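Local coordinates for protein putative 2,5-diketo-D-gluconic acid reductase B (Sinorhizobium meliloti, PDB 3UP8) that probably reduces methylglyoxal to hydroxyacetone with NADPH, as an aldo/keto reductase built on a barrel of eight parallel strands, at residues A[99-104]-A[137-142]; A[127-132]-A[290-295]. All coordinates share one frame; numbering follows the deposited sequence.

Both contacts lie on the same side of the chain's centre, their own centres about 14 Å apart. Contact 1 brings the loop leading into helix 103-117 against helix 136-148: Tyr101, Arg139 and Ala142 are buried, whereas Arg102 is exposed, beside a carboxylate, a helix start and a water. Contact 2 joins loop 290-295, near the C-terminus, to the loop that follows strand 122-127, through apolar side chains and a single backbone hydrogen bond; Trp129 and Pro130 are buried, while the 290-295 side stays partly exposed, with Gly291 exposed. The two meet where Tyr101 and Arg139 hydrogen-bond the carbonyls of Trp129 and Pro130, tying the loop that bears His128 to the packing of loop 99-102 on helix 136-148.

Contact 1: residues A[99-104]-A[137-142]; sequences DNYRHD and AERIGA
Over one face of the Tyr101 ring lies CD of Arg139, 3.7 Å from the ring centroid and displaced toward the rim on the CD1 side, a CH-pi contact. The guanidinium plane is turned 29° from the ring. A bend at chi3 (-103°) swings the guanidinium so that its NH1 lies near CE1 of the ring, which it approaches obliquely. The polar ends go elsewhere: Tyr101 OH bonds to the carbonyl of Trp129, Arg139 NH1 to that of Pro130. The imidazole of His103 holds Asp104 OD1 at its edge, in the ring plane, with ND1 donating over 2.7 Å; its NE2 bonds to Glu145, while CB of Ala142 sits obliquely to the ring.

Across the outer half, Glu138 reaches out with CG anti to the backbone N (chi1 -175°) and the chain extended. Its OE2 accepts the backbone N-H of His103 at 2.9 Å, through the anti lone pair. Because Arg102 is the N-cap, this carboxylate sits at the start of helix 103-117, where the helix dipole would probably favour its negative charge. A water also donates to OE2, at 2.7 Å, and weakly links it to Arg102 NE.

The contact thus joins the loop and first turn of helix 103-117 to helix 136-148, with Leu127 at the end of strand 122-127 touching both Tyr101 and Arg139.

Contact 2: residues A[127-132]-A[290-295]; sequences LHWPGS and QGLAPE. With ACT (acetate ion), chain C.
Trp129 meets Leu292 face-on, just after His128, whose NE2 donates to acetate OXT at 2.7 Å, with the acetate at the imidazole edge. The acetate, probably from the crystallisation liquor, also bonds to Tyr70 OH, consistent with its lying in the predicted substrate pocket. With CG beside its backbone N (chi1 -73°), Trp129 offers one indole face to Leu292, whose CD1 lies 4.2 Å from the five-membered ring centroid; CZ3 reaches Ala293 CB at 4.0 Å. Cut back to an alanine, this position is likely to leave Leu292 and Ala293 without the indole surface they pack on, opening a gap between the two loops. Next, Pro130 CG packs against Pro294 CD at 3.7 Å, the two rings crossing at a slant. Gly131 N then donates to Leu292 O over 3.0 Å, tilted 29° from the carbonyl plane, and Gly131 CA makes a CA-H...O contact with Gly291 O.

Loop 127-132 leads from barrel strand 122-127 toward helix 136-148, and loop 290-295 follows helix 270-277 near the C-terminus; Gln164 of helix 162-171 touches both Pro130 and Pro294.

Contact 1: residues A[99-104]-A[137-142]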
loop_
_atom_site.group_PDB
_atom_site.type_symbol
_atom_site.label_atom_id
_atom_site.label_comp_id
_atom_site.label_asym_id
_atom_site.label_seq_id
_atom_site.Cartn_x
_atom_site.Cartn_y
_atom_site.Cartn_z
ATOM N N ASP A 99 15.867 6.880 -8.698
ATOM C CA ASP A 99 17.246 6.893 -9.240
ATOM C C ASP A 99 17.443 5.765 -10.251
ATOM O O ASP A 99 18.406 5.754 -11.020
ATOM C CB ASP A 99 18.284 6.742 -8.115
ATOM C CG ASP A 99 18.388 7.983 -7.224
ATOM O OD1 ASP A 99 17.871 9.066 -7.587
ATOM O OD2 ASP A 99 19.009 7.863 -6.149
ATOM N N ASN A 100 16.535 4.799 -10.228
ATOM C CA ASN A 100 16.635 3.634 -11.084
ATOM C C ASN A 100 15.681 3.664 -12.278
ATOM O O ASN A 100 15.410 2.627 -12.884
ATOM C CB ASN A 100 16.402 2.365 -10.258
ATOM C CG ASN A 100 17.427 2.188 -9.148
ATOM O OD1 ASN A 100 18.590 2.569 -9.289
ATOM N ND2 ASN A 100 16.997 1.603 -8.036
ATOM N N TYR A 101 15.177 4.841 -12.625
ATOM C CA TYR A 101 14.144 4.944 -13.658
ATOM C C TYR A 101 14.574 4.754 -15.115
ATOM O O TYR A 101 13.787 4.279 -15.914
ATOM C CB TYR A 101 13.375 6.253 -13.504
ATOM C CG TYR A 101 12.262 6.188 -12.475
ATOM C CD1 TYR A 101 11.516 7.322 -12.188
ATOM C CD2 TYR A 101 11.953 5.001 -11.793
ATOM C CE1 TYR A 101 10.472 7.298 -11.271
ATOM C CE2 TYR A 101 10.901 4.965 -10.853
ATOM C CZ TYR A 101 10.175 6.126 -10.601
ATOM O OH TYR A 101 9.129 6.151 -9.705
ATOM N N ARG A 102 15.806 5.113 -15.468
ATOM C CA ARG A 102 16.263 4.865 -16.838
ATOM C C ARG A 102 16.262 3.363 -17.122
ATOM O O ARG A 102 16.573 2.558 -16.237
ATOM C CB ARG A 102 17.649 5.468 -17.071
ATOM C CG ARG A 102 17.670 6.989 -16.904
ATOM C CD ARG A 102 18.937 7.624 -17.466
ATOM N NE ARG A 102 19.357 6.990 -18.720
ATOM C CZ ARG A 102 20.460 7.308 -19.396
ATOM N NH1 ARG A 102 21.268 8.270 -18.959
ATOM N NH2 ARG A 102 20.761 6.658 -20.513
ATOM N N HIS A 103 15.903 2.987 -18.346
ATOM C CA HIS A 103 15.680 1.571 -18.697
ATOM C C HIS A 103 16.693 0.577 -18.104
ATOM O O HIS A 103 16.303 -0.360 -17.401
ATOM C CB HIS A 103 15.612 1.356 -20.219
ATOM C CG HIS A 103 15.498 -0.086 -20.597
ATOM N ND1 HIS A 103 16.587 -0.852 -20.945
ATOM C CD2 HIS A 103 14.435 -0.924 -20.589
ATOM C CE1 HIS A 103 16.193 -2.089 -21.198
ATOM N NE2 HIS A 103 14.888 -2.160 -20.990
ATOM N N ASP A 104 17.975 0.763 -18.408
ATOM C CA ASP A 104 18.988 -0.218 -17.989
ATOM C C ASP A 104 19.130 -0.314 -16.460
ATOM O O ASP A 104 19.252 -1.412 -15.932
ATOM C CB ASP A 104 20.343 0.046 -18.650
ATOM C CG ASP A 104 20.351 -0.275 -20.166
ATOM O OD1 ASP A 104 19.301 -0.620 -20.764
ATOM O OD2 ASP A 104 21.435 -0.175 -20.767
ATOM N N ALA A 137 6.648 7.081 -20.493
ATOM C CA ALA A 137 6.544 5.867 -21.315
ATOM C C ALA A 137 7.771 4.947 -21.197
ATOM O O ALA A 137 7.651 3.753 -21.396
ATOM C CB ALA A 137 6.268 6.190 -22.779
ATOM N N GLU A 138 8.938 5.511 -20.899
ATOM C CA GLU A 138 10.133 4.696 -20.664
ATOM C C GLU A 138 9.986 3.885 -19.361
ATOM O O GLU A 138 10.339 2.718 -19.318
ATOM C CB GLU A 138 11.401 5.555 -20.610
ATOM C CG GLU A 138 12.691 4.737 -20.480
ATOM C CD GLU A 138 13.968 5.586 -20.537
ATOM O OE1 GLU A 138 13.941 6.699 -21.113
ATOM O OE2 GLU A 138 15.007 5.141 -19.986
ATOM N N ARG A 139 9.455 4.507 -18.311
ATOM C CA ARG A 139 9.260 3.811 -17.023
ATOM C C ARG A 139 8.171 2.766 -17.159
ATOM O O ARG A 139 8.310 1.650 -16.685
ATOM C CB ARG A 139 8.889 4.798 -15.921
ATOM C CG ARG A 139 9.945 5.847 -15.684
ATOM C CD ARG A 139 9.430 6.890 -14.707
ATOM N NE ARG A 139 9.036 8.122 -15.372
ATOM C CZ ARG A 139 8.355 9.103 -14.791
ATOM N NH1 ARG A 139 7.957 8.995 -13.527
ATOM N NH2 ARG A 139 8.053 10.188 -15.489
ATOM N N ILE A 140 7.086 3.141 -17.827
ATOM C CA ILE A 140 5.957 2.236 -18.009
ATOM C C ILE A 140 6.402 1.084 -18.904
ATOM O O ILE A 140 6.027 -0.073 -18.663
ATOM C CB ILE A 140 4.722 2.978 -18.618
ATOM C CG1 ILE A 140 4.142 4.024 -17.644
ATOM C CG2 ILE A 140 3.662 2.000 -19.072
ATOM C CD1 ILE A 140 3.509 3.470 -16.353
ATOM N N GLY A 141 7.211 1.397 -19.924
ATOM C CA GLY A 141 7.779 0.355 -20.791
ATOM C C GLY A 141 8.592 -0.679 -20.010
ATOM O O GLY A 141 8.491 -1.890 -20.258
ATOM N N ALA A 142 9.424 -0.188 -19.095
ATOM C CA ALA A 142 10.247 -1.068 -18.257
ATOM C C ALA A 142 9.386 -1.902 -17.305
ATOM O O ALA A 142 9.672 -3.079 -17.121
ATOM C CB ALA A 142 11.264 -0.283 -17.500
HETATM O O HOH W 1 17.580 5.014 -20.941
#

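Contact 2: residues A[127-132]-A[290-295]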
loop_
_atom_site.group_PDB
_atom_site.type_symbol
_atom_site.label_atom_id
_atom_site.label_comp_id
_atom_site.label_asym_id
_atom_site.label_seq_id
_atom_site.Cartn_x
_atom_site.Cartn_y
_atom_site.Cartn_z
ATOM N N LEU A 127 6.064 2.033 -9.508
ATOM C CA LEU A 127 6.871 3.227 -9.616
ATOM C C LEU A 127 6.592 4.010 -8.341
ATOM O O LEU A 127 5.432 4.352 -8.042
ATOM C CB LEU A 127 6.477 4.043 -10.867
ATOM C CG LEU A 127 6.485 3.266 -12.191
ATOM C CD1 LEU A 127 5.881 4.084 -13.343
ATOM C CD2 LEU A 127 7.911 2.774 -12.552
ATOM N N HIS A 128 7.657 4.302 -7.599
ATOM C CA HIS A 128 7.512 4.855 -6.247
ATOM C C HIS A 128 6.977 6.290 -6.222
ATOM O O HIS A 128 6.129 6.623 -5.399
ATOM C CB HIS A 128 8.849 4.751 -5.485
ATOM C CG HIS A 128 8.697 4.692 -3.998
ATOM N ND1 HIS A 128 9.623 4.077 -3.182
ATOM C CD2 HIS A 128 7.721 5.157 -3.178
ATOM C CE1 HIS A 128 9.231 4.175 -1.924
ATOM N NE2 HIS A 128 8.079 4.819 -1.893
ATOM N N TRP A 129 7.462 7.123 -7.143
ATOM C CA TRP A 129 7.067 8.518 -7.238
ATOM C C TRP A 129 6.986 8.903 -8.709
ATOM O O TRP A 129 7.733 8.356 -9.515
ATOM C CB TRP A 129 8.072 9.427 -6.516
ATOM C CG TRP A 129 7.975 9.321 -5.023
ATOM C CD1 TRP A 129 8.663 8.468 -4.223
ATOM C CD2 TRP A 129 7.109 10.072 -4.166
ATOM N NE1 TRP A 129 8.288 8.642 -2.910
ATOM C CE2 TRP A 129 7.326 9.616 -2.854
ATOM C CE3 TRP A 129 6.169 11.090 -4.384
ATOM C CZ2 TRP A 129 6.642 10.141 -1.758
ATOM C CZ3 TRP A 129 5.487 11.615 -3.286
ATOM C CH2 TRP A 129 5.721 11.124 -1.995
ATOM N N PRO A 130 6.092 9.852 -9.062
ATOM C CA PRO A 130 5.945 10.308 -10.463
ATOM C C PRO A 130 7.028 11.273 -10.955
ATOM O O PRO A 130 7.338 11.280 -12.156
ATOM C CB PRO A 130 4.592 11.020 -10.459
ATOM C CG PRO A 130 4.470 11.545 -9.066
ATOM C CD PRO A 130 5.070 10.458 -8.187
ATOM N N GLY A 131 7.589 12.069 -10.041
ATOM C CA GLY A 131 8.601 13.082 -10.376
ATOM C C GLY A 131 9.937 12.521 -10.813
ATOM O O GLY A 131 10.627 11.844 -10.046
ATOM N N SER A 132 10.288 12.806 -12.066
ATOM C CA SER A 132 11.481 12.261 -12.710
ATOM C C SER A 132 11.677 12.954 -14.060
ATOM O O SER A 132 10.697 13.333 -14.716
ATOM C CB SER A 132 11.305 10.758 -12.954
ATOM O OG SER A 132 12.423 10.209 -13.644
ATOM N N GLN A 290 9.805 17.560 -2.486
ATOM C CA GLN A 290 9.990 18.414 -3.657
ATOM C C GLN A 290 10.720 17.652 -4.763
ATOM O O GLN A 290 11.714 16.972 -4.504
ATOM C CB GLN A 290 10.757 19.686 -3.254
ATOM C CG GLN A 290 11.155 20.606 -4.411
ATOM C CD GLN A 290 9.966 21.081 -5.222
ATOM O OE1 GLN A 290 10.064 21.244 -6.444
ATOM N NE2 GLN A 290 8.825 21.296 -4.551
ATOM N N GLY A 291 10.210 17.745 -5.988
ATOM C CA GLY A 291 10.814 17.050 -7.124
ATOM C C GLY A 291 10.192 15.687 -7.409
ATOM O O GLY A 291 10.022 15.305 -8.569
ATOM N N LEU A 292 9.839 14.957 -6.352
ATOM C CA LEU A 292 9.276 13.609 -6.483
ATOM C C LEU A 292 7.756 13.664 -6.501
ATOM O O LEU A 292 7.097 12.924 -7.238
ATOM C CB LEU A 292 9.711 12.727 -5.305
ATOM C CG LEU A 292 11.193 12.518 -5.007
ATOM C CD1 LEU A 292 11.372 11.448 -3.955
ATOM C CD2 LEU A 292 11.955 12.149 -6.255
ATOM N N ALA A 293 7.206 14.519 -5.644
ATOM C CA ALA A 293 5.761 14.686 -5.539
ATOM C C ALA A 293 5.231 15.367 -6.791
ATOM O O ALA A 293 5.923 16.205 -7.372
ATOM C CB ALA A 293 5.426 15.510 -4.300
ATOM N N PRO A 294 4.020 15.009 -7.226
ATOM C CA PRO A 294 3.423 15.722 -8.347
ATOM C C PRO A 294 2.664 16.944 -7.841
ATOM O O PRO A 294 2.560 17.157 -6.623
ATOM C CB PRO A 294 2.420 14.719 -8.873
ATOM C CG PRO A 294 1.914 14.039 -7.620
ATOM C CD PRO A 294 3.085 14.012 -6.658
ATOM N N GLU A 295 2.129 17.722 -8.777
ATOM C CA GLU A 295 1.141 18.744 -8.461
ATOM C C GLU A 295 -0.121 17.981 -8.080
ATOM O O GLU A 295 -0.856 17.513 -8.945
ATOM C CB GLU A 295 0.916 19.671 -9.677
ATOM C CG GLU A 295 -0.017 20.859 -9.433
ATOM C CD GLU A 295 0.540 21.875 -8.429
ATOM O OE1 GLU A 295 1.708 21.739 -7.997
ATOM O OE2 GLU A 295 -0.198 22.819 -8.065
HETATM C C ACT C . 6.450 5.718 1.152
HETATM O O ACT C . 5.858 4.635 1.352
HETATM O OXT ACT C . 7.589 5.621 0.679
HETATM C CH3 ACT C . 5.850 7.056 1.451
#